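Local structure of aeromonas extracellular serine protease (Aeromonas sobria, 3WQB) at residues N243-P248 against G274-L279; Q441-T446 against S462-A467; V475-S480 against M531-N536; L493-G498 against Y539-Q544. The protein cleaves peptide bonds after two basic residues, one of them lysine, acting as a secreted, calcium-binding serine protease of the furin subfamily and a probable virulence factor. The protein carries 1 engineered substitution. All blocks are in the same frame, centred on the assembly; numbering follows the deposited sequence.

From the N terminus, contact 1 comes first and closes a loop within the subtilisin-like domain, enclosing strand 255-261. The other three belong to the P-domain. Contact 2 closes a short loop of 15 residues, in series after contact 1. Contacts 3 and 4 cross: 475-480, 493-498, 531-536 and 539-544 alternate along the chain, so each loop holds one segment of the other. Contact 1 touches contact 3 through Ser275 with Leu534 and Pro248 with Arg532, tying the two domains together. Two sheets of the P-domain are bridged by contact 2 itself and by Leu493 of contact 4, which packs on Val475 and Val477 of contact 3. Gln544 of contact 4 also reaches Ala467 of contact 2.

Contact 1 of 4, residues N243-P248 against G274-L279; sequences NSNLDP and GSNIFL
Ser244 and Asn276 grip each other twice where two type I beta turns of the subtilisin-like domain meet, Asn243-Leu246 and Gly274-Ile277, the second leading into strand 277-282. Ser244 OG donates to Asn276 OD1 at 2.7 Å. In return, Asn276 ND2 donates to Ser244 O at 2.9 Å with a nearly straight N-H...O angle of 164°; Ser244 O lies close to the amide plane of Asn276, but the donor sits well above the plane of the carbonyl. Asn276 CG falls between its own backbone N and carbonyl carbon (chi1 60°), which puts CG on the side of Ser244. The side chain of Asn245 slides past that of Asn276 in the opposite direction, their amide planes stacked 20° apart, with Asn245 OD1 3.2 Å from Asn276 CG. Both ends of the Asn245 amide have partners beyond the turns: OD1 accepts from the backbone N of Leu534, and ND2 gives to Leu503 O. Ile277 CD1 comes to 3.5 Å from Ser244 OG. Asn243 shapes its turn as an Asx turn, OD1 accepting from Asn245 N on a lone pair. Its ND2 donates to a water at 2.9 Å, and Ser275 N donates to that same water.

Contact 2 of 4, residues Q441-T446 against S462-A467; sequences QKINVT and STTRIA
Ile443 lays the outer part of its side chain over Thr464, with CD1 3.6 Å from Thr464 CB and CG1 almost as near the same atom. The two side chains cross obliquely. The other branch, Ile443 CG2, anti to the backbone N, comes within 3.4 Å of Ser462 OG across the gap. Val445 approaches that hydroxyl as well, its CG2 standing 3.8 Å from Ser462 OG, so the serine lies against methyl groups from two residues of the facing strand. Its oxygen is hydrogen-bonded to Trp588 NE1, which accounts for a polar atom placed in such surroundings. At the far end Ile466 turns its CD1 toward the Gln441 side chain and reaches CD at 3.7 Å.

These are strands of two different sheets in the P-domain's beta sandwich. Strand 441-444 pairs its backbone with 583-595, while 462-466 pairs with 545-553. Their directions are 152° apart and their axes come no closer than 8.3 Å, too wide for backbone pairing, so side chains fill the interval. Alternation along 441-444 sends Gln441 and Ile443 inward and Lys442 and Asn444 outward; on the facing strand Ser462 and Thr464 point in, Thr463 and Arg465 out. Ile443 also rests on Trp588, so that residue meets both strands. The chemistry implies a mixed sheet-to-sheet interface: methyl and methylene groups of Ile443, Val445 and Ile466 lie against Thr464, Ser462 and the Gln441 chain, and the buried serine hydroxyl is satisfied by Trp588.

Contact 3 of 4, residues V475-S480 against M531-N536; sequences VQVMVS and MRMLSN
Val477 and Met533 form the central pair of an antiparallel strand pairing, with Met533 N donating to Val477 O at 2.8 Å and Val477 N to Met533 O at 2.9 Å. Val475 pairs with Ser535 and Val479 with Met531 in the same two-bond fashion, giving six backbone bonds in all. Between them lie the non-hydrogen-bonded pairs Gln476-Leu534 and Met478-Arg532, where CA-H...O contacts add to the hold; Arg532 CA, for one, is 3.2 Å from Val477 O.

On the face of Gln476 and Arg532 these two side chains run side by side in the same direction. Their amide and guanidinium planes are only 12° apart, and Gln476 NE2 lies over one face of the guanidinium. Arg532 is held by a salt bridge to Asp197 and by bonds to Pro248 O and Ser251 OG, while Gln476 NE2 donates to Ser251 O. These partners belong to the subtilisin-like domain, so this face looks onto the domain interface. Met478 CG packs beside Arg532 CB.

The face of Val475, Val477 and Val479 is mostly apolar. Met533 is bent at its last torsion (chi3 -76°), which brings CE to Val479 CG2 at 3.4 Å, tighter than usual van der Waals contact. At the other end Val475 CG2 meets Ser535 CB at 4.0 Å, and Ser535 OG is hydrogen-bonded to Ser501 OG.

Strand 471-482 has 583-595 along its second edge. Its valines pack on Leu493 of strand 489-494 and on Trp547 and Leu549 of 545-553, while helix 191-205 supplies Asp197 to the opposite face.

Contact 4 of 4, residues L493-G498 against Y539-Q544; sequences LVSPAG and YGESAQ
The type I beta turn Ser495-Gly498, at the tip of the P-domain hairpin formed by strands 489-494 and 500-502, meets the loop leading into strand 545-553 through Glu541. Ser495 OG donates to Glu541 OE1 at 2.8 Å, on the syn lone pair, the side of the other carboxylate oxygen. The hydroxyl is set between the serine's own backbone N and carbonyl carbon (chi1 74°), and Ala497 N makes a weak bond back to it. The Glu541 chain is extended beyond CG, carrying the carboxylate to the turn. Its OE2 accepts from Thr499 OG1 and from Ala403 N, so both carboxylate oxygens are engaged, which is consistent with a charged carboxylate.

A water bridges the two segments beside this bond. It donates to Glu541 OE1 and to Ser542 O, each at 2.8 Å, and accepts from Ala497 N at a longer 3.2 Å. Ala497 CB lies 3.8 Å from Glu541 OE1. Further along, across the contact the proline ring meets backbone carbonyls: Pro496 CB is 3.3 Å from Gln544 O, and Pro496 CG is 3.6 Å from Ala543 O. Trp547, which also touches Pro496, donates its indole NE1 to Ala543 O.

Gly498 N closes the turn on Ser495 O at 2.8 Å. With Pro496 and Ala497 in helical backbone angles and Gly498 at phi 93°, and with Leu493 bonded across to Ser501, the tip fits a type I turn with a G1 beta bulge, a common way of closing a beta hairpin.

Contact 1 of 4, residues N243-P248 against G274-L279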
loop_
_atom_site.group_PDB
_atom_site.type_symbol
_atom_site.label_atom_id
_atom_site.label_comp_id
_atom_site.label_asym_id
_atom_site.label_seq_id
_atom_site.Cartn_x
_atom_site.Cartn_y
_atom_site.Cartn_z
ATOM N N ASN A 243 -7.829 -2.835 -7.730
ATOM C CA ASN A 243 -8.041 -3.512 -6.476
ATOM C C ASN A 243 -6.705 -3.515 -5.745
ATOM O O ASN A 243 -5.661 -3.734 -6.363
ATOM C CB ASN A 243 -8.536 -4.926 -6.742
ATOM C CG ASN A 243 -8.900 -5.659 -5.485
ATOM O OD1 ASN A 243 -8.027 -6.020 -4.695
ATOM N ND2 ASN A 243 -10.187 -5.910 -5.294
ATOM N N SER A 244 -6.729 -3.236 -4.442
ATOM C CA SER A 244 -5.506 -3.149 -3.640
ATOM C C SER A 244 -4.723 -4.456 -3.439
ATOM O O SER A 244 -3.602 -4.432 -2.914
ATOM C CB SER A 244 -5.820 -2.480 -2.300
ATOM O OG SER A 244 -6.862 -3.143 -1.617
ATOM N N ASN A 245 -5.309 -5.583 -3.844
ATOM C CA ASN A 245 -4.585 -6.859 -3.871
ATOM C C ASN A 245 -3.724 -7.050 -5.130
ATOM O O ASN A 245 -2.982 -8.026 -5.224
ATOM C CB ASN A 245 -5.547 -8.050 -3.714
ATOM C CG ASN A 245 -5.689 -8.525 -2.269
ATOM O OD1 ASN A 245 -4.731 -8.529 -1.510
ATOM N ND2 ASN A 245 -6.886 -8.981 -1.908
ATOM N N LEU A 246 -3.810 -6.140 -6.105
ATOM C CA LEU A 246 -3.014 -6.323 -7.327
ATOM C C LEU A 246 -1.513 -6.135 -7.120
ATOM O O LEU A 246 -0.713 -6.857 -7.712
ATOM C CB LEU A 246 -3.502 -5.442 -8.474
ATOM C CG LEU A 246 -4.895 -5.726 -9.023
ATOM C CD1 LEU A 246 -5.247 -4.708 -10.106
ATOM C CD2 LEU A 246 -5.010 -7.157 -9.545
ATOM N N ASP A 247 -1.126 -5.178 -6.285
ATOM C CA ASP A 247 0.290 -4.958 -5.998
ATOM C C ASP A 247 0.726 -6.043 -5.016
ATOM O O ASP A 247 0.205 -6.097 -3.900
ATOM C CB ASP A 247 0.491 -3.554 -5.412
ATOM C CG ASP A 247 1.918 -3.297 -4.931
ATOM O OD1 ASP A 247 2.751 -4.236 -4.873
ATOM O OD2 ASP A 247 2.197 -2.123 -4.604
ATOM N N PRO A 248 1.640 -6.940 -5.443
ATOM C CA PRO A 248 2.023 -8.077 -4.589
ATOM C C PRO A 248 2.452 -7.716 -3.154
ATOM O O PRO A 248 2.185 -8.477 -2.221
ATOM C CB PRO A 248 3.176 -8.736 -5.363
ATOM C CG PRO A 248 3.669 -7.687 -6.301
ATOM C CD PRO A 248 2.460 -6.884 -6.674
ATOM N N GLY A 274 -10.051 -2.931 -1.363
ATOM C CA GLY A 274 -9.946 -4.384 -1.483
ATOM C C GLY A 274 -9.969 -5.074 -0.133
ATOM O O GLY A 274 -9.986 -4.426 0.914
ATOM N N SER A 275 -9.983 -6.402 -0.166
ATOM C CA SER A 275 -10.095 -7.197 1.059
ATOM C C SER A 275 -8.891 -7.074 1.982
ATOM O O SER A 275 -8.958 -7.463 3.158
ATOM C CB SER A 275 -10.347 -8.659 0.727
ATOM O OG SER A 275 -9.268 -9.217 -0.001
ATOM N N ASN A 276 -7.789 -6.554 1.438
ATOM C CA ASN A 276 -6.559 -6.355 2.207
ATOM C C ASN A 276 -6.399 -4.981 2.834
ATOM O O ASN A 276 -5.405 -4.740 3.497
ATOM C CB ASN A 276 -5.328 -6.683 1.366
ATOM C CG ASN A 276 -5.210 -5.826 0.134
ATOM O OD1 ASN A 276 -6.208 -5.483 -0.503
ATOM N ND2 ASN A 276 -3.977 -5.513 -0.243
ATOM N N ILE A 277 -7.382 -4.103 2.668
ATOM C CA ILE A 277 -7.404 -2.834 3.414
ATOM C C ILE A 277 -7.592 -3.167 4.891
ATOM O O ILE A 277 -8.443 -3.987 5.243
ATOM C CB ILE A 277 -8.536 -1.903 2.922
ATOM C CG1 ILE A 277 -8.367 -1.572 1.432
ATOM C CG2 ILE A 277 -8.609 -0.619 3.760
ATOM C CD1 ILE A 277 -7.033 -0.906 1.051
ATOM N N PHE A 278 -6.788 -2.547 5.751
ATOM C CA PHE A 278 -6.933 -2.733 7.188
ATOM C C PHE A 278 -7.726 -1.594 7.825
ATOM O O PHE A 278 -8.608 -1.833 8.658
ATOM C CB PHE A 278 -5.561 -2.887 7.860
ATOM C CG PHE A 278 -5.633 -3.429 9.261
ATOM C CD1 PHE A 278 -5.752 -4.794 9.469
ATOM C CD2 PHE A 278 -5.613 -2.579 10.366
ATOM C CE1 PHE A 278 -5.840 -5.313 10.758
ATOM C CE2 PHE A 278 -5.696 -3.095 11.667
ATOM C CZ PHE A 278 -5.824 -4.460 11.851
ATOM N N LEU A 279 -7.426 -0.360 7.418
ATOM C CA LEU A 279 -8.066 0.835 7.960
ATOM C C LEU A 279 -8.219 1.891 6.873
ATOM O O LEU A 279 -7.478 1.900 5.871
ATOM C CB LEU A 279 -7.226 1.430 9.104
ATOM C CG LEU A 279 -7.092 0.649 10.403
ATOM C CD1 LEU A 279 -5.898 1.152 11.163
ATOM C CD2 LEU A 279 -8.372 0.755 11.226
HETATM O O HOH W 1 -10.459 -7.446 -2.819
#

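Contact 2 of 4, residues Q441-T446 against S462-A467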
loop_
_atom_site.group_PDB
_atom_site.type_symbol
_atom_site.label_atom_id
_atom_site.label_comp_id
_atom_site.label_asym_id
_atom_site.label_seq_id
_atom_site.Cartn_x
_atom_site.Cartn_y
_atom_site.Cartn_z
ATOM N N GLN A 441 -1.127 -24.569 2.636
ATOM C CA GLN A 441 -1.797 -25.762 2.151
ATOM C C GLN A 441 -2.106 -25.549 0.684
ATOM O O GLN A 441 -2.863 -24.634 0.331
ATOM C CB GLN A 441 -3.091 -26.030 2.919
ATOM C CG GLN A 441 -2.850 -26.507 4.316
ATOM C CD GLN A 441 -4.075 -27.090 4.994
ATOM O OE1 GLN A 441 -5.143 -27.305 4.388
ATOM N NE2 GLN A 441 -3.924 -27.359 6.271
ATOM N N LYS A 442 -1.505 -26.385 -0.162
ATOM C CA LYS A 442 -1.670 -26.283 -1.612
ATOM C C LYS A 442 -2.698 -27.285 -2.110
ATOM O O LYS A 442 -2.687 -28.459 -1.724
ATOM C CB LYS A 442 -0.329 -26.479 -2.336
ATOM C CG LYS A 442 -0.405 -26.234 -3.847
ATOM C CD LYS A 442 0.966 -26.028 -4.466
ATOM C CE LYS A 442 0.840 -25.615 -5.927
ATOM N NZ LYS A 442 2.130 -25.112 -6.483
ATOM N N ILE A 443 -3.578 -26.810 -2.983
ATOM C CA ILE A 443 -4.609 -27.637 -3.582
ATOM C C ILE A 443 -4.437 -27.574 -5.093
ATOM O O ILE A 443 -4.715 -26.548 -5.712
ATOM C CB ILE A 443 -6.039 -27.158 -3.187
ATOM C CG1 ILE A 443 -6.190 -27.033 -1.662
ATOM C CG2 ILE A 443 -7.098 -28.095 -3.759
ATOM C CD1 ILE A 443 -5.845 -25.662 -1.106
ATOM N N ASN A 444 -3.961 -28.668 -5.683
ATOM C CA ASN A 444 -3.908 -28.789 -7.131
ATOM C C ASN A 444 -5.264 -29.259 -7.641
ATOM O O ASN A 444 -5.830 -30.221 -7.118
ATOM C CB ASN A 444 -2.812 -29.767 -7.567
ATOM C CG ASN A 444 -1.416 -29.281 -7.216
ATOM O OD1 ASN A 444 -1.024 -28.169 -7.567
ATOM N ND2 ASN A 444 -0.657 -30.121 -6.535
ATOM N N VAL A 445 -5.778 -28.579 -8.660
ATOM C CA VAL A 445 -7.131 -28.820 -9.149
ATOM C C VAL A 445 -7.033 -29.554 -10.479
ATOM O O VAL A 445 -6.213 -29.204 -11.328
ATOM C CB VAL A 445 -7.918 -27.491 -9.276
ATOM C CG1 VAL A 445 -9.305 -27.717 -9.864
ATOM C CG2 VAL A 445 -8.039 -26.820 -7.913
ATOM N N THR A 446 -7.860 -30.583 -10.640
ATOM C CA THR A 446 -7.802 -31.458 -11.811
ATOM C C THR A 446 -9.192 -31.788 -12.346
ATOM O O THR A 446 -10.201 -31.646 -11.646
ATOM C CB THR A 446 -7.076 -32.793 -11.491
ATOM O OG1 THR A 446 -7.765 -33.475 -10.439
ATOM C CG2 THR A 446 -5.618 -32.562 -11.083
ATOM N N SER A 462 -13.173 -24.680 -5.107
ATOM C CA SER A 462 -12.227 -25.631 -4.550
ATOM C C SER A 462 -12.125 -25.410 -3.051
ATOM O O SER A 462 -12.052 -24.278 -2.588
ATOM C CB SER A 462 -10.871 -25.477 -5.247
ATOM O OG SER A 462 -9.868 -26.286 -4.649
ATOM N N THR A 463 -12.122 -26.506 -2.301
ATOM C CA THR A 463 -12.193 -26.464 -0.845
ATOM C C THR A 463 -11.028 -27.194 -0.182
ATOM O O THR A 463 -10.565 -28.210 -0.691
ATOM C CB THR A 463 -13.542 -27.066 -0.388
ATOM O OG1 THR A 463 -14.616 -26.281 -0.929
ATOM C CG2 THR A 463 -13.650 -27.112 1.125
ATOM N N THR A 464 -10.548 -26.654 0.937
ATOM C CA THR A 464 -9.545 -27.311 1.772
ATOM C C THR A 464 -9.946 -27.191 3.236
ATOM O O THR A 464 -10.604 -26.227 3.633
ATOM C CB THR A 464 -8.122 -26.733 1.529
ATOM O OG1 THR A 464 -7.135 -27.559 2.161
ATOM C CG2 THR A 464 -7.990 -25.308 2.059
ATOM N N ARG A 465 -9.547 -28.165 4.040
ATOM C CA ARG A 465 -9.806 -28.122 5.471
ATOM C C ARG A 465 -8.578 -27.661 6.240
ATOM O O ARG A 465 -7.469 -28.148 6.017
ATOM C CB ARG A 465 -10.242 -29.495 5.996
ATOM C CG ARG A 465 -10.629 -29.463 7.464
ATOM C CD ARG A 465 -11.281 -30.754 7.924
ATOM N NE ARG A 465 -11.667 -30.667 9.336
ATOM C CZ ARG A 465 -10.909 -31.025 10.370
ATOM N NH1 ARG A 465 -9.689 -31.522 10.191
ATOM N NH2 ARG A 465 -11.382 -30.878 11.602
ATOM N N ILE A 466 -8.792 -26.716 7.149
ATOM C CA ILE A 466 -7.776 -26.349 8.131
ATOM C C ILE A 466 -8.117 -27.073 9.435
ATOM O O ILE A 466 -9.197 -26.873 10.001
ATOM C CB ILE A 466 -7.722 -24.804 8.337
ATOM C CG1 ILE A 466 -7.266 -24.083 7.051
ATOM C CG2 ILE A 466 -6.869 -24.434 9.560
ATOM C CD1 ILE A 466 -5.812 -24.291 6.656
ATOM N N ALA A 467 -7.204 -27.921 9.905
ATOM C CA ALA A 467 -7.476 -28.759 11.076
ATOM C C ALA A 467 -7.215 -28.050 12.395
ATOM O O ALA A 467 -7.878 -28.335 13.397
ATOM C CB ALA A 467 -6.657 -30.042 11.007
#

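Contact 3 of 4, residues V475-S480 against M531-N536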
loop_
_atom_site.group_PDB
_atom_site.type_symbol
_atom_site.label_atom_id
_atom_site.label_comp_id
_atom_site.label_asym_id
_atom_site.label_seq_id
_atom_site.Cartn_x
_atom_site.Cartn_y
_atom_site.Cartn_z
ATOM N N VAL A 475 -5.787 -13.974 6.310
ATOM C CA VAL A 475 -5.539 -15.111 5.429
ATOM C C VAL A 475 -4.878 -14.646 4.141
ATOM O O VAL A 475 -5.250 -13.604 3.574
ATOM C CB VAL A 475 -6.822 -15.951 5.109
ATOM C CG1 VAL A 475 -7.394 -16.569 6.373
ATOM C CG2 VAL A 475 -7.877 -15.127 4.412
ATOM N N GLN A 476 -3.902 -15.424 3.687
ATOM C CA GLN A 476 -3.289 -15.233 2.387
ATOM C C GLN A 476 -3.675 -16.385 1.491
ATOM O O GLN A 476 -3.793 -17.534 1.942
ATOM C CB GLN A 476 -1.770 -15.175 2.493
ATOM C CG GLN A 476 -1.247 -13.969 3.254
ATOM C CD GLN A 476 0.223 -14.091 3.562
ATOM O OE1 GLN A 476 0.673 -15.131 4.044
ATOM N NE2 GLN A 476 0.981 -13.025 3.310
ATOM N N VAL A 477 -3.876 -16.060 0.221
ATOM C CA VAL A 477 -4.186 -17.042 -0.808
ATOM C C VAL A 477 -3.263 -16.793 -1.995
ATOM O O VAL A 477 -3.019 -15.639 -2.371
ATOM C CB VAL A 477 -5.681 -16.936 -1.237
ATOM C CG1 VAL A 477 -5.971 -17.650 -2.532
ATOM C CG2 VAL A 477 -6.590 -17.478 -0.154
ATOM N N MET A 478 -2.732 -17.866 -2.575
ATOM C CA MET A 478 -2.085 -17.770 -3.884
ATOM C C MET A 478 -2.952 -18.514 -4.874
ATOM O O MET A 478 -3.509 -19.558 -4.534
ATOM C CB MET A 478 -0.678 -18.359 -3.860
ATOM C CG MET A 478 0.297 -17.509 -3.068
ATOM S SD MET A 478 1.970 -18.153 -3.158
ATOM C CE MET A 478 1.821 -19.728 -2.315
ATOM N N VAL A 479 -3.099 -17.959 -6.075
ATOM C CA VAL A 479 -3.934 -18.580 -7.121
ATOM C C VAL A 479 -3.156 -18.726 -8.423
ATOM O O VAL A 479 -2.421 -17.816 -8.834
ATOM C CB VAL A 479 -5.256 -17.789 -7.381
ATOM C CG1 VAL A 479 -6.083 -18.459 -8.489
ATOM C CG2 VAL A 479 -6.086 -17.698 -6.120
ATOM N N SER A 480 -3.322 -19.888 -9.050
ATOM C CA SER A 480 -2.815 -20.135 -10.395
ATOM C C SER A 480 -3.970 -20.606 -11.260
ATOM O O SER A 480 -4.715 -21.507 -10.876
ATOM C CB SER A 480 -1.697 -21.178 -10.377
ATOM O OG SER A 480 -0.598 -20.680 -9.631
ATOM N N MET A 531 -0.407 -15.781 -7.892
ATOM C CA MET A 531 -0.788 -14.420 -7.550
ATOM C C MET A 531 -1.312 -14.410 -6.122
ATOM O O MET A 531 -2.212 -15.173 -5.787
ATOM C CB MET A 531 -1.840 -13.860 -8.495
ATOM C CG MET A 531 -2.122 -12.406 -8.170
ATOM S SD MET A 531 -3.421 -11.667 -9.131
ATOM C CE MET A 531 -4.096 -10.527 -7.933
ATOM N N ARG A 532 -0.741 -13.545 -5.290
ATOM C CA ARG A 532 -1.083 -13.520 -3.873
ATOM C C ARG A 532 -2.133 -12.459 -3.562
ATOM O O ARG A 532 -2.109 -11.346 -4.123
ATOM C CB ARG A 532 0.162 -13.318 -3.001
ATOM C CG ARG A 532 -0.073 -13.621 -1.525
ATOM C CD ARG A 532 1.185 -13.480 -0.704
ATOM N NE ARG A 532 1.733 -12.135 -0.848
ATOM C CZ ARG A 532 2.955 -11.772 -0.481
ATOM N NH1 ARG A 532 3.781 -12.660 0.058
ATOM N NH2 ARG A 532 3.352 -10.517 -0.665
ATOM N N MET A 533 -3.066 -12.829 -2.681
ATOM C CA MET A 533 -4.081 -11.909 -2.183
ATOM C C MET A 533 -4.226 -12.113 -0.680
ATOM O O MET A 533 -3.958 -13.206 -0.164
ATOM C CB MET A 533 -5.420 -12.151 -2.879
ATOM C CG MET A 533 -5.394 -11.855 -4.368
ATOM S SD MET A 533 -6.610 -12.788 -5.326
ATOM C CE MET A 533 -5.827 -14.388 -5.369
ATOM N N LEU A 534 -4.629 -11.062 0.029
ATOM C CA LEU A 534 -4.862 -11.157 1.466
ATOM C C LEU A 534 -6.269 -10.666 1.795
ATOM O O LEU A 534 -6.785 -9.758 1.140
ATOM C CB LEU A 534 -3.799 -10.356 2.229
ATOM C CG LEU A 534 -3.935 -10.349 3.756
ATOM C CD1 LEU A 534 -2.583 -10.405 4.422
ATOM C CD2 LEU A 534 -4.725 -9.141 4.273
ATOM N N SER A 535 -6.892 -11.279 2.798
ATOM C CA SER A 535 -8.132 -10.747 3.341
ATOM C C SER A 535 -8.057 -10.548 4.844
ATOM O O SER A 535 -7.557 -11.410 5.584
ATOM C CB SER A 535 -9.321 -11.642 3.017
ATOM O OG SER A 535 -10.477 -11.139 3.655
ATOM N N ASN A 536 -8.591 -9.410 5.283
ATOM C CA ASN A 536 -8.755 -9.091 6.693
ATOM C C ASN A 536 -10.157 -9.405 7.219
ATOM O O ASN A 536 -10.431 -9.249 8.418
ATOM C CB ASN A 536 -8.439 -7.616 6.926
ATOM C CG ASN A 536 -6.975 -7.300 6.737
ATOM O OD1 ASN A 536 -6.113 -8.018 7.253
ATOM N ND2 ASN A 536 -6.677 -6.211 6.021
#

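Contact 4 of 4, residues L493-G498 against Y539-Q544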
loop_
_atom_site.group_PDB
_atom_site.type_symbol
_atom_site.label_atom_id
_atom_site.label_comp_id
_atom_site.label_asym_id
_atom_site.label_seq_id
_atom_site.Cartn_x
_atom_site.Cartn_y
_atom_site.Cartn_z
ATOM N N LEU A 493 -13.425 -15.870 -1.305
ATOM C CA LEU A 493 -13.045 -16.879 -0.321
ATOM C C LEU A 493 -14.120 -16.987 0.753
ATOM O O LEU A 493 -14.655 -15.967 1.208
ATOM C CB LEU A 493 -11.705 -16.524 0.311
ATOM C CG LEU A 493 -11.064 -17.543 1.262
ATOM C CD1 LEU A 493 -10.683 -18.820 0.526
ATOM C CD2 LEU A 493 -9.851 -16.948 1.967
ATOM N N VAL A 494 -14.439 -18.223 1.149
ATOM C CA VAL A 494 -15.474 -18.494 2.147
ATOM C C VAL A 494 -14.857 -19.242 3.336
ATOM O O VAL A 494 -14.154 -20.241 3.155
ATOM C CB VAL A 494 -16.642 -19.329 1.546
ATOM C CG1 VAL A 494 -17.813 -19.421 2.522
ATOM C CG2 VAL A 494 -17.131 -18.761 0.199
ATOM N N SER A 495 -15.105 -18.752 4.546
ATOM C CA SER A 495 -14.560 -19.368 5.758
ATOM C C SER A 495 -15.468 -20.490 6.275
ATOM O O SER A 495 -16.607 -20.622 5.824
ATOM C CB SER A 495 -14.380 -18.301 6.844
ATOM O OG SER A 495 -15.630 -17.915 7.395
ATOM N N PRO A 496 -14.980 -21.283 7.242
ATOM C CA PRO A 496 -15.819 -22.325 7.847
ATOM C C PRO A 496 -17.143 -21.794 8.411
ATOM O O PRO A 496 -18.147 -22.514 8.397
ATOM C CB PRO A 496 -14.924 -22.894 8.964
ATOM C CG PRO A 496 -13.537 -22.675 8.453
ATOM C CD PRO A 496 -13.585 -21.355 7.712
ATOM N N ALA A 497 -17.158 -20.545 8.874
ATOM C CA ALA A 497 -18.380 -19.915 9.390
ATOM C C ALA A 497 -19.365 -19.497 8.292
ATOM O O ALA A 497 -20.497 -19.111 8.587
ATOM C CB ALA A 497 -18.013 -18.711 10.233
ATOM N N GLY A 498 -18.922 -19.555 7.040
ATOM C CA GLY A 498 -19.740 -19.162 5.907
ATOM C C GLY A 498 -19.513 -17.710 5.524
ATOM O O GLY A 498 -20.147 -17.202 4.604
ATOM N N TYR A 539 -11.068 -11.626 10.573
ATOM C CA TYR A 539 -10.420 -11.316 11.838
ATOM C C TYR A 539 -11.266 -11.746 13.028
ATOM O O TYR A 539 -12.402 -11.292 13.201
ATOM C CB TYR A 539 -10.149 -9.812 11.902
ATOM C CG TYR A 539 -9.213 -9.392 13.007
ATOM C CD1 TYR A 539 -7.851 -9.242 12.762
ATOM C CD2 TYR A 539 -9.685 -9.149 14.305
ATOM C CE1 TYR A 539 -6.983 -8.855 13.775
ATOM C CE2 TYR A 539 -8.816 -8.759 15.329
ATOM C CZ TYR A 539 -7.471 -8.607 15.051
ATOM O OH TYR A 539 -6.602 -8.226 16.045
ATOM N N GLY A 540 -10.686 -12.608 13.864
ATOM C CA GLY A 540 -11.345 -13.055 15.081
ATOM C C GLY A 540 -12.074 -14.384 14.969
ATOM O O GLY A 540 -12.427 -14.978 15.981
ATOM N N GLU A 541 -12.339 -14.833 13.744
ATOM C CA GLU A 541 -13.038 -16.107 13.521
ATOM C C GLU A 541 -12.151 -17.313 13.838
ATOM O O GLU A 541 -10.926 -17.206 13.850
ATOM C CB GLU A 541 -13.511 -16.209 12.063
ATOM C CG GLU A 541 -14.629 -15.244 11.708
ATOM C CD GLU A 541 -15.300 -15.534 10.382
ATOM O OE1 GLU A 541 -14.949 -16.525 9.699
ATOM O OE2 GLU A 541 -16.192 -14.745 10.014
ATOM N N SER A 542 -12.779 -18.465 14.070
ATOM C CA SER A 542 -12.060 -19.721 14.188
ATOM C C SER A 542 -11.658 -20.212 12.798
ATOM O O SER A 542 -12.464 -20.186 11.861
ATOM C CB SER A 542 -12.918 -20.771 14.887
ATOM O OG SER A 542 -12.289 -22.045 14.827
ATOM N N ALA A 543 -10.416 -20.660 12.668
ATOM C CA ALA A 543 -9.890 -21.157 11.399
ATOM C C ALA A 543 -10.317 -22.584 11.068
ATOM O O ALA A 543 -10.232 -23.003 9.919
ATOM C CB ALA A 543 -8.368 -21.069 11.391
ATOM N N GLN A 544 -10.774 -23.330 12.073
ATOM C CA GLN A 544 -10.980 -24.769 11.922
ATOM C C GLN A 544 -12.180 -25.089 11.053
ATOM O O GLN A 544 -13.285 -24.613 11.301
ATOM C CB GLN A 544 -11.122 -25.415 13.293
ATOM C CG GLN A 544 -11.116 -26.929 13.285
ATOM C CD GLN A 544 -11.186 -27.480 14.691
ATOM O OE1 GLN A 544 -12.207 -27.354 15.363
ATOM N NE2 GLN A 544 -10.090 -28.066 15.152
HETATM O O HOH W 2 -14.620 -19.260 10.294
#